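Side-chain contacts in mandelate racemase/muconate lactonizing enzyme family protein (Sulfitobacter sp. NAS-14.1, PDB 3T4W), which is a putative lyase of the mandelate racemase/muconate lactonizing enzyme family, whose members typically abstract a proton from the carbon next to a carboxylate: residues T205-S208 with Q209-F213; E257-P260 with P261-E265; A291-R295 with S296-A300; A320-V324 with Y325-I329. All coordinates share one frame; numbering follows the deposited sequence.

Contact 1 (T205-S208 with Q209-F213); sequences TDIS and QSVAF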
loop_
_atom_site.group_PDB
_atom_site.type_symbol
_atom_site.label_atom_id
_atom_site.label_comp_id
_atom_site.label_asym_id
_atom_site.label_seq_id
_atom_site.Cartn_x
_atom_site.Cartn_y
_atom_site.Cartn_z
ATOM N N THR A 205 19.991 31.177 6.917
ATOM C CA THR A 205 19.924 32.011 8.113
ATOM C C THR A 205 18.603 31.789 8.858
ATOM O O THR A 205 18.518 32.020 10.066
ATOM C CB THR A 205 20.083 33.497 7.776
ATOM O OG1 THR A 205 19.293 33.810 6.621
ATOM C CG2 THR A 205 21.543 33.838 7.490
ATOM N N ASP A 206 17.578 31.339 8.133
ATOM C CA ASP A 206 16.289 31.015 8.738
ATOM C C ASP A 206 16.439 29.809 9.655
ATOM O O ASP A 206 15.846 29.751 10.737
ATOM C CB ASP A 206 15.235 30.706 7.669
ATOM C CG ASP A 206 14.736 31.950 6.958
ATOM O OD1 ASP A 206 14.857 33.056 7.522
ATOM O OD2 ASP A 206 14.214 31.818 5.833
ATOM N N ILE A 207 17.234 28.845 9.207
ATOM C CA ILE A 207 17.491 27.646 9.984
ATOM C C ILE A 207 18.353 27.990 11.192
ATOM O O ILE A 207 18.066 27.562 12.307
ATOM C CB ILE A 207 18.194 26.574 9.136
ATOM C CG1 ILE A 207 17.244 26.046 8.054
ATOM C CG2 ILE A 207 18.729 25.453 10.027
ATOM C CD1 ILE A 207 17.832 24.916 7.214
ATOM N N SER A 208 19.397 28.787 10.971
ATOM C CA SER A 208 20.286 29.189 12.056
ATOM C C SER A 208 19.544 29.949 13.140
ATOM O O SER A 208 19.712 29.672 14.326
ATOM C CB SER A 208 21.451 30.037 11.535
ATOM O OG SER A 208 22.368 29.251 10.793
ATOM N N GLN A 209 18.724 30.912 12.741
ATOM C CA GLN A 209 17.987 31.692 13.723
ATOM C C GLN A 209 17.041 30.782 14.507
ATOM O O GLN A 209 16.862 30.943 15.715
ATOM C CB GLN A 209 17.235 32.850 13.059
ATOM C CG GLN A 209 16.742 33.897 14.050
ATOM C CD GLN A 209 16.902 35.324 13.538
ATOM O OE1 GLN A 209 17.165 36.247 14.312
ATOM N NE2 GLN A 209 16.749 35.508 12.231
ATOM N N SER A 210 16.461 29.805 13.816
ATOM C CA SER A 210 15.538 28.864 14.443
ATOM C C SER A 210 16.234 28.046 15.527
ATOM O O SER A 210 15.772 27.976 16.665
ATOM C CB SER A 210 14.917 27.944 13.391
ATOM O OG SER A 210 14.057 28.673 12.531
ATOM N N VAL A 211 17.355 27.436 15.161
ATOM C CA VAL A 211 18.137 26.633 16.088
ATOM C C VAL A 211 18.599 27.459 17.288
ATOM O O VAL A 211 18.655 26.957 18.411
ATOM C CB VAL A 211 19.348 25.993 15.361
ATOM C CG1 VAL A 211 20.389 25.469 16.356
ATOM C CG2 VAL A 211 18.869 24.888 14.397
ATOM N N ALA A 212 18.909 28.729 17.052
ATOM C CA ALA A 212 19.407 29.609 18.103
ATOM C C ALA A 212 18.297 29.997 19.074
ATOM O O ALA A 212 18.528 30.110 20.279
ATOM C CB ALA A 212 20.049 30.847 17.499
ATOM N N PHE A 213 17.094 30.217 18.546
ATOM C CA PHE A 213 15.931 30.423 19.398
ATOM C C PHE A 213 15.727 29.209 20.302
ATOM O O PHE A 213 15.627 29.331 21.528
ATOM C CB PHE A 213 14.675 30.680 18.559
ATOM C CG PHE A 213 14.370 32.143 18.342
ATOM C CD1 PHE A 213 15.197 32.931 17.561
ATOM C CD2 PHE A 213 13.251 32.724 18.918
ATOM C CE1 PHE A 213 14.919 34.264 17.366
ATOM C CE2 PHE A 213 12.967 34.059 18.721
ATOM C CZ PHE A 213 13.802 34.830 17.944
#

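Contact 2 (E257-P260 with P261-E265); sequences EPIP and PDAVE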
loop_
_atom_site.group_PDB
_atom_site.type_symbol
_atom_site.label_atom_id
_atom_site.label_comp_id
_atom_site.label_asym_id
_atom_site.label_seq_id
_atom_site.Cartn_x
_atom_site.Cartn_y
_atom_site.Cartn_z
ATOM N N GLU A 257 2.167 23.578 11.511
ATOM C CA GLU A 257 2.062 23.932 10.094
ATOM C C GLU A 257 3.411 24.012 9.393
ATOM O O GLU A 257 3.845 25.090 9.002
ATOM C CB GLU A 257 1.326 25.259 9.918
ATOM C CG GLU A 257 -0.165 25.170 10.192
ATOM C CD GLU A 257 -0.920 26.393 9.707
ATOM O OE1 GLU A 257 -0.482 27.532 10.005
ATOM O OE2 GLU A 257 -1.956 26.210 9.029
ATOM N N PRO A 258 4.082 22.867 9.236
ATOM C CA PRO A 258 5.371 22.849 8.539
ATOM C C PRO A 258 5.235 23.355 7.099
ATOM O O PRO A 258 6.136 24.029 6.597
ATOM C CB PRO A 258 5.757 21.359 8.570
ATOM C CG PRO A 258 4.451 20.636 8.840
ATOM C CD PRO A 258 3.737 21.542 9.778
ATOM N N ILE A 259 4.111 23.046 6.455
ATOM C CA ILE A 259 3.857 23.453 5.070
ATOM C C ILE A 259 2.442 24.024 4.948
ATOM O O ILE A 259 1.653 23.895 5.880
ATOM C CB ILE A 259 3.996 22.244 4.108
ATOM C CG1 ILE A 259 2.968 21.162 4.452
ATOM C CG2 ILE A 259 5.405 21.667 4.166
ATOM C CD1 ILE A 259 2.662 20.230 3.300
ATOM N N PRO A 260 2.136 24.613 3.812
ATOM C CA PRO A 260 0.799 25.105 3.543
ATOM C C PRO A 260 -0.289 24.070 3.693
ATOM O O PRO A 260 -0.063 22.913 3.601
ATOM C CB PRO A 260 0.906 25.590 2.122
ATOM C CG PRO A 260 2.245 25.710 1.871
ATOM C CD PRO A 260 3.035 24.929 2.703
ATOM N N PRO A 261 -1.480 24.554 3.940
ATOM C CA PRO A 261 -2.636 23.781 4.331
ATOM C C PRO A 261 -3.314 23.076 3.189
ATOM O O PRO A 261 -4.382 22.609 3.335
ATOM C CB PRO A 261 -3.549 24.864 4.892
ATOM C CG PRO A 261 -3.045 26.085 4.365
ATOM C CD PRO A 261 -1.667 25.969 4.220
ATOM N N ASP A 262 -2.672 23.029 2.058
ATOM C CA ASP A 262 -3.285 22.520 0.890
ATOM C C ASP A 262 -2.679 21.290 0.233
ATOM O O ASP A 262 -2.932 21.059 -0.907
ATOM C CB ASP A 262 -3.438 23.619 -0.137
ATOM C CG ASP A 262 -2.145 23.998 -0.788
ATOM O OD1 ASP A 262 -1.078 23.717 -0.270
ATOM O OD2 ASP A 262 -2.243 24.636 -1.810
ATOM N N ALA A 263 -1.954 20.505 0.998
ATOM C CA ALA A 263 -1.392 19.242 0.585
ATOM C C ALA A 263 -1.252 18.254 1.766
ATOM O O ALA A 263 -0.202 18.127 2.288
ATOM C CB ALA A 263 -0.104 19.493 -0.013
ATOM N N VAL A 264 -2.316 17.571 2.174
ATOM C CA VAL A 264 -2.247 16.621 3.281
ATOM C C VAL A 264 -1.095 15.632 3.137
ATOM O O VAL A 264 -0.272 15.486 4.038
ATOM C CB VAL A 264 -3.557 15.813 3.408
ATOM C CG1 VAL A 264 -3.425 14.737 4.485
ATOM C CG2 VAL A 264 -4.733 16.737 3.707
ATOM N N GLU A 265 -1.041 14.952 1.999
ATOM C CA GLU A 265 -0.064 13.884 1.800
ATOM C C GLU A 265 1.367 14.398 1.965
ATOM O O GLU A 265 2.242 13.688 2.479
ATOM C CB GLU A 265 -0.267 13.218 0.437
ATOM C CG GLU A 265 -1.706 13.336 -0.088
ATOM C CD GLU A 265 -2.005 12.411 -1.273
ATOM O OE1 GLU A 265 -2.800 12.818 -2.160
ATOM O OE2 GLU A 265 -1.455 11.283 -1.312
HETATM O O HOH W 1 -0.962 20.563 3.733
#

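Contact 3 (A291-R295 with S296-A300); sequences APVLR and SGAAA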
loop_
_atom_site.group_PDB
_atom_site.type_symbol
_atom_site.label_atom_id
_atom_site.label_comp_id
_atom_site.label_asym_id
_atom_site.label_seq_id
_atom_site.Cartn_x
_atom_site.Cartn_y
_atom_site.Cartn_z
ATOM N N ALA A 291 -10.447 14.673 8.562
ATOM C CA ALA A 291 -10.457 13.227 8.416
ATOM C C ALA A 291 -9.239 12.701 7.645
ATOM O O ALA A 291 -8.577 11.771 8.104
ATOM C CB ALA A 291 -11.760 12.755 7.771
ATOM N N PRO A 292 -8.943 13.283 6.469
ATOM C CA PRO A 292 -7.738 12.879 5.731
ATOM C C PRO A 292 -6.440 13.236 6.461
ATOM O O PRO A 292 -5.421 12.558 6.275
ATOM C CB PRO A 292 -7.853 13.659 4.419
ATOM C CG PRO A 292 -9.322 13.892 4.265
ATOM C CD PRO A 292 -9.820 14.135 5.650
ATOM N N VAL A 293 -6.474 14.277 7.287
ATOM C CA VAL A 293 -5.314 14.620 8.099
ATOM C C VAL A 293 -4.947 13.489 9.063
ATOM O O VAL A 293 -3.778 13.130 9.179
ATOM C CB VAL A 293 -5.521 15.933 8.873
ATOM C CG1 VAL A 293 -4.434 16.106 9.929
ATOM C CG2 VAL A 293 -5.530 17.113 7.902
ATOM N N LEU A 294 -5.940 12.926 9.746
ATOM C CA LEU A 294 -5.687 11.798 10.640
ATOM C C LEU A 294 -5.385 10.526 9.857
ATOM O O LEU A 294 -4.473 9.777 10.193
ATOM C CB LEU A 294 -6.891 11.542 11.540
ATOM C CG LEU A 294 -7.281 12.675 12.481
ATOM C CD1 LEU A 294 -8.690 12.436 12.999
ATOM C CD2 LEU A 294 -6.264 12.817 13.618
ATOM N N ARG A 295 -6.172 10.282 8.816
ATOM C CA ARG A 295 -6.087 9.034 8.079
ATOM C C ARG A 295 -4.696 8.823 7.481
ATOM O O ARG A 295 -4.189 7.707 7.459
ATOM C CB ARG A 295 -7.159 8.990 6.984
ATOM C CG ARG A 295 -7.563 7.585 6.583
ATOM C CD ARG A 295 -8.630 7.569 5.498
ATOM N NE ARG A 295 -9.865 8.236 5.905
ATOM C CZ ARG A 295 -10.400 9.270 5.262
ATOM N NH1 ARG A 295 -11.532 9.810 5.698
ATOM N NH2 ARG A 295 -9.806 9.758 4.173
ATOM N N SER A 296 -4.074 9.906 7.026
ATOM C CA SER A 296 -2.826 9.829 6.272
ATOM C C SER A 296 -1.588 10.013 7.142
ATOM O O SER A 296 -0.462 9.872 6.659
ATOM C CB SER A 296 -2.813 10.905 5.192
ATOM O OG SER A 296 -2.451 12.152 5.762
ATOM N N GLY A 297 -1.792 10.346 8.414
ATOM C CA GLY A 297 -0.685 10.550 9.330
ATOM C C GLY A 297 -0.040 11.915 9.188
ATOM O O GLY A 297 1.105 12.121 9.585
ATOM N N ALA A 298 -0.786 12.856 8.629
ATOM C CA ALA A 298 -0.263 14.183 8.357
ATOM C C ALA A 298 -0.015 14.976 9.635
ATOM O O ALA A 298 0.785 15.913 9.646
ATOM C CB ALA A 298 -1.200 14.944 7.425
ATOM N N ALA A 299 -0.693 14.604 10.715
ATOM C CA ALA A 299 -0.551 15.364 11.948
ATOM C C ALA A 299 -1.045 14.572 13.144
ATOM O O ALA A 299 -2.047 13.867 13.062
ATOM C CB ALA A 299 -1.294 16.689 11.835
ATOM N N ALA A 300 -0.333 14.686 14.257
ATOM C CA ALA A 300 -0.694 13.956 15.467
ATOM C C ALA A 300 -1.385 14.870 16.472
ATOM O O ALA A 300 -1.892 14.411 17.489
ATOM C CB ALA A 300 0.536 13.323 16.092
#

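Contact 4 (A320-V324 with Y325-I329); sequences AMAEV and YNAQI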
loop_
_atom_site.group_PDB
_atom_site.type_symbol
_atom_site.label_atom_id
_atom_site.label_comp_id
_atom_site.label_asym_id
_atom_site.label_seq_id
_atom_site.Cartn_x
_atom_site.Cartn_y
_atom_site.Cartn_z
ATOM N N ALA A 320 -13.585 13.604 18.646
ATOM C CA ALA A 320 -13.937 12.190 18.716
ATOM C C ALA A 320 -13.177 11.378 17.664
ATOM O O ALA A 320 -12.847 10.211 17.883
ATOM C CB ALA A 320 -15.437 12.016 18.548
ATOM N N MET A 321 -12.895 12.005 16.525
ATOM C CA MET A 321 -12.144 11.363 15.450
ATOM C C MET A 321 -10.672 11.224 15.780
ATOM O O MET A 321 -10.068 10.184 15.516
ATOM C CB MET A 321 -12.266 12.162 14.163
ATOM C CG MET A 321 -13.664 12.219 13.617
ATOM S SD MET A 321 -13.697 13.156 12.092
ATOM C CE MET A 321 -15.474 13.276 11.871
ATOM N N ALA A 322 -10.084 12.287 16.320
ATOM C CA ALA A 322 -8.694 12.230 16.726
ATOM C C ALA A 322 -8.539 11.124 17.765
ATOM O O ALA A 322 -7.485 10.508 17.877
ATOM C CB ALA A 322 -8.239 13.566 17.280
ATOM N N GLU A 323 -9.621 10.849 18.487
ATOM C CA GLU A 323 -9.588 9.930 19.626
ATOM C C GLU A 323 -9.208 8.494 19.238
ATOM O O GLU A 323 -8.504 7.814 19.986
ATOM C CB GLU A 323 -10.934 9.953 20.363
ATOM C CG GLU A 323 -10.851 10.384 21.833
ATOM C CD GLU A 323 -12.132 10.090 22.618
ATOM O OE1 GLU A 323 -12.085 9.219 23.518
ATOM O OE2 GLU A 323 -13.181 10.716 22.332
ATOM N N VAL A 324 -9.668 8.039 18.073
ATOM C CA VAL A 324 -9.307 6.713 17.563
ATOM C C VAL A 324 -7.953 6.710 16.827
ATOM O O VAL A 324 -7.535 5.693 16.266
ATOM C CB VAL A 324 -10.406 6.118 16.648
ATOM C CG1 VAL A 324 -11.658 5.814 17.448
ATOM C CG2 VAL A 324 -10.727 7.055 15.503
ATOM N N TYR A 325 -7.275 7.852 16.838
ATOM C CA TYR A 325 -5.920 7.939 16.312
ATOM C C TYR A 325 -4.962 8.248 17.451
ATOM O O TYR A 325 -3.824 8.660 17.224
ATOM C CB TYR A 325 -5.824 9.002 15.206
ATOM C CG TYR A 325 -6.495 8.577 13.921
ATOM C CD1 TYR A 325 -7.874 8.691 13.770
ATOM C CD2 TYR A 325 -5.759 8.024 12.872
ATOM C CE1 TYR A 325 -8.505 8.285 12.606
ATOM C CE2 TYR A 325 -6.384 7.614 11.700
ATOM C CZ TYR A 325 -7.759 7.747 11.577
ATOM O OH TYR A 325 -8.398 7.350 10.426
ATOM N N ASN A 326 -5.437 8.039 18.677
ATOM C CA ASN A 326 -4.651 8.335 19.869
ATOM C C ASN A 326 -4.026 9.715 19.733
ATOM O O ASN A 326 -2.861 9.914 20.074
ATOM C CB ASN A 326 -3.562 7.275 20.077
ATOM C CG ASN A 326 -2.883 7.386 21.440
ATOM O OD1 ASN A 326 -3.419 8.003 22.359
ATOM N ND2 ASN A 326 -1.700 6.782 21.571
ATOM N N ALA A 327 -4.814 10.658 19.215
ATOM C CA ALA A 327 -4.344 12.009 18.927
ATOM C C ALA A 327 -5.106 13.023 19.765
ATOM O O ALA A 327 -6.155 12.713 20.319
ATOM C CB ALA A 327 -4.496 12.321 17.445
ATOM N N GLN A 328 -4.586 14.244 19.834
ATOM C CA GLN A 328 -5.109 15.239 20.759
ATOM C C GLN A 328 -5.495 16.564 20.108
ATOM O O GLN A 328 -5.082 16.865 18.995
ATOM C CB GLN A 328 -4.094 15.482 21.868
ATOM C CG GLN A 328 -3.920 14.289 22.766
ATOM C CD GLN A 328 -3.283 14.659 24.080
ATOM O OE1 GLN A 328 -2.136 15.112 24.118
ATOM N NE2 GLN A 328 -4.019 14.464 25.173
ATOM N N ILE A 329 -6.293 17.351 20.820
ATOM C CA ILE A 329 -6.789 18.619 20.313
ATOM C C ILE A 329 -6.162 19.774 21.080
ATOM O O ILE A 329 -6.156 19.772 22.310
ATOM C CB ILE A 329 -8.321 18.725 20.476
ATOM C CG1 ILE A 329 -9.016 17.473 19.935
ATOM C CG2 ILE A 329 -8.846 19.978 19.795
ATOM C CD1 ILE A 329 -8.705 17.203 18.475
#

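Contact 1 (T205-S208 with Q209-F213)
Gln209 meets Thr205 one helical turn back: its N donates to Thr205 O at 2.9 Å, and its CB lies 3.4 Å from the same Thr205 O. With CG anti to the backbone N (chi1 -165°), the rest of the chain leaves the helix on the flank where Thr166 lies. Ser210 grips Asp206 O twice. Its N reaches that oxygen from one face of the carbonyl plane, and its OG, 2.8 Å from Asp206 O, from the opposite face. The torsion responsible sets OG beside the serine's own N (chi1 -68°), folding the hydroxyl back along the helix. A valine here would probably leave Asp206 O with the backbone donor alone and set a methyl against the carbonyl. These turns belong to helix 204-221, the helix of the beta-alpha-beta unit between strands 185-188 and 226-229 in the enolase-type barrel, and Ser210 packs on Leu243 of the neighbouring helix 237-247. Next comes Val211, whose N bonds to Ile207 O at 2.9 Å. The CG2 methyls of Val211 and Ile207 come within 4.4 Å, and both residues rest on Ala246. Ala212 then places its CB 3.4 Å from Ser208 O, the oxygen that accepts its N-H, while Ser208 OG turns outward to Asp223 OD2 of the second subunit.

Contact 2 (E257-P260 with P261-E265)
Ile259 reaches forward to Ala263 across the loop that carries the chain out of barrel strand 254-256 and into helix 264-273, a strand-to-helix connection of the enolase-type beta/alpha barrel. The apolar part of the contact is slight. CG1 of Ile259 lies between its backbone N and carbonyl carbon (chi1 62°), and the nearly extended chain beyond it carries CD1 to 4.4 Å from Ala263 CB and 3.7 Å from Ala263 O. Ile259 also packs on Gln266 and Met267 of the following helix. Pro260 and Pro261 follow one another directly, Pro260 CB lying against the CD of the Pro261 ring, and this pair of prolines restricts the backbone through the bend. Pro260 and Pro261 also pack on Gln106 and Thr105, respectively, of the third subunit, placing the bend at a subunit boundary.

A water bridges the loop. The molecule donates to Pro260 O and accepts from Ala263 N at 2.9 Å, spanning the mouth of the turn and giving a partner to the N-H of the residue at the N-cap position of helix 264-273. Asp262 contributes differently: its carboxylate turns back beside the CB corner of the Pro260 ring, while OD2 is hydrogen-bonded to Tyr100 OH of the third subunit. The other oxygen, Asp262 OD1, rests 3.6 Å from Pro260 CB.

Contact 3 (A291-R295 with S296-A300)
Ser296 folds back onto Pro292 at the end of helix 287-295. Its CB lies 3.3 Å from Pro292 O, and OG, set between the backbone N and the carbonyl carbon (chi1 80°), goes on to donate to the same oxygen at 3.0 Å. Val293 O is the hydroxyl's next neighbour, at 3.8 Å. Since Ser296 N also bonds to Pro292 O, one residue supplies both donors to that carbonyl. An alanine here would probably leave Pro292 O with the backbone N-H alone and free the turn from its side-chain tie.

Gly297, with positive phi, then closes a Schellman motif: Ala298 N bonds to Val293 O at 3.1 Å and Gly297 N to Leu294 O. The reversal returns the chain toward strand 301-302, and Val293 CG1 packs 3.7 Å from Ala299 CB. On another flank the Arg295 guanidinium lies with one face over Ala291 O, and the residue packs on Val324 of the fourth subunit. Three successive carbonyls, those of Pro292, Val293 and Leu294, thus find donors in the residues that follow, so that local N-H and hydroxyl groups take them up where the helix itself no longer continues.

Contact 4 (A320-V324 with Y325-I329)
Ala322 O is gripped by two backbone donors, Tyr325 N at 2.9 Å and Ala327 N at 3.0 Å, which approach from opposite faces of its carbonyl plane. The second bond belongs to a Schellman motif that ends helix 312-323: Asn326, with positive phi, is the C-prime residue, and its N makes a weak bond to Glu323 O. The reversal sends the chain directly into strand 328-329 of the barrel.

Ala322 CB is 3.9 Å from Ala327 CB, and Ile329 CD1 comes equally close to Ala322 CB from the strand, with Leu302 of the adjoining strand packing on both Ala322 and Ile329. Tyr325 swings the other way, its CG anti to its carbonyl carbon (chi1 -72°), which lays the ring back along the last turn. Val324 crosses it at a slant, CG2 being 3.7 Å from Tyr325 CD1.

Subunit contacts hold the outer groups: Glu323 OE2 forms a salt bridge with Lys317 of the fourth subunit, Tyr325 OH a weak hydrogen bond with Arg295 there, and Asn326 ND2 a bond to Phe235 O of the fifth. Back within the turn, Met321 O lies in the plane of the Tyr325 ring at its edge, 3.2 Å from CD1.

In the fold
All four contacts belong to the enolase-type barrel domain and follow one another along the chain without interleaving. Contact 1 stands apart on helix 204-221, its centre about 22 Å from that of contact 2 and about 32 Å from that of contact 4. The other three form a row, with successive centres about 11 and 10 Å apart. Val264 at the start of helix 264-273 packs on Ser296, joining contacts 2 and 3, while Leu294 against Met321 and Tyr325 joins contacts 3 and 4. Contacts 3 and 4 return the chain from helices 287-295 and 312-323 to the parallel strands 301-302 and 328-329, and both border the fourth subunit, tying barrel turns to the assembly.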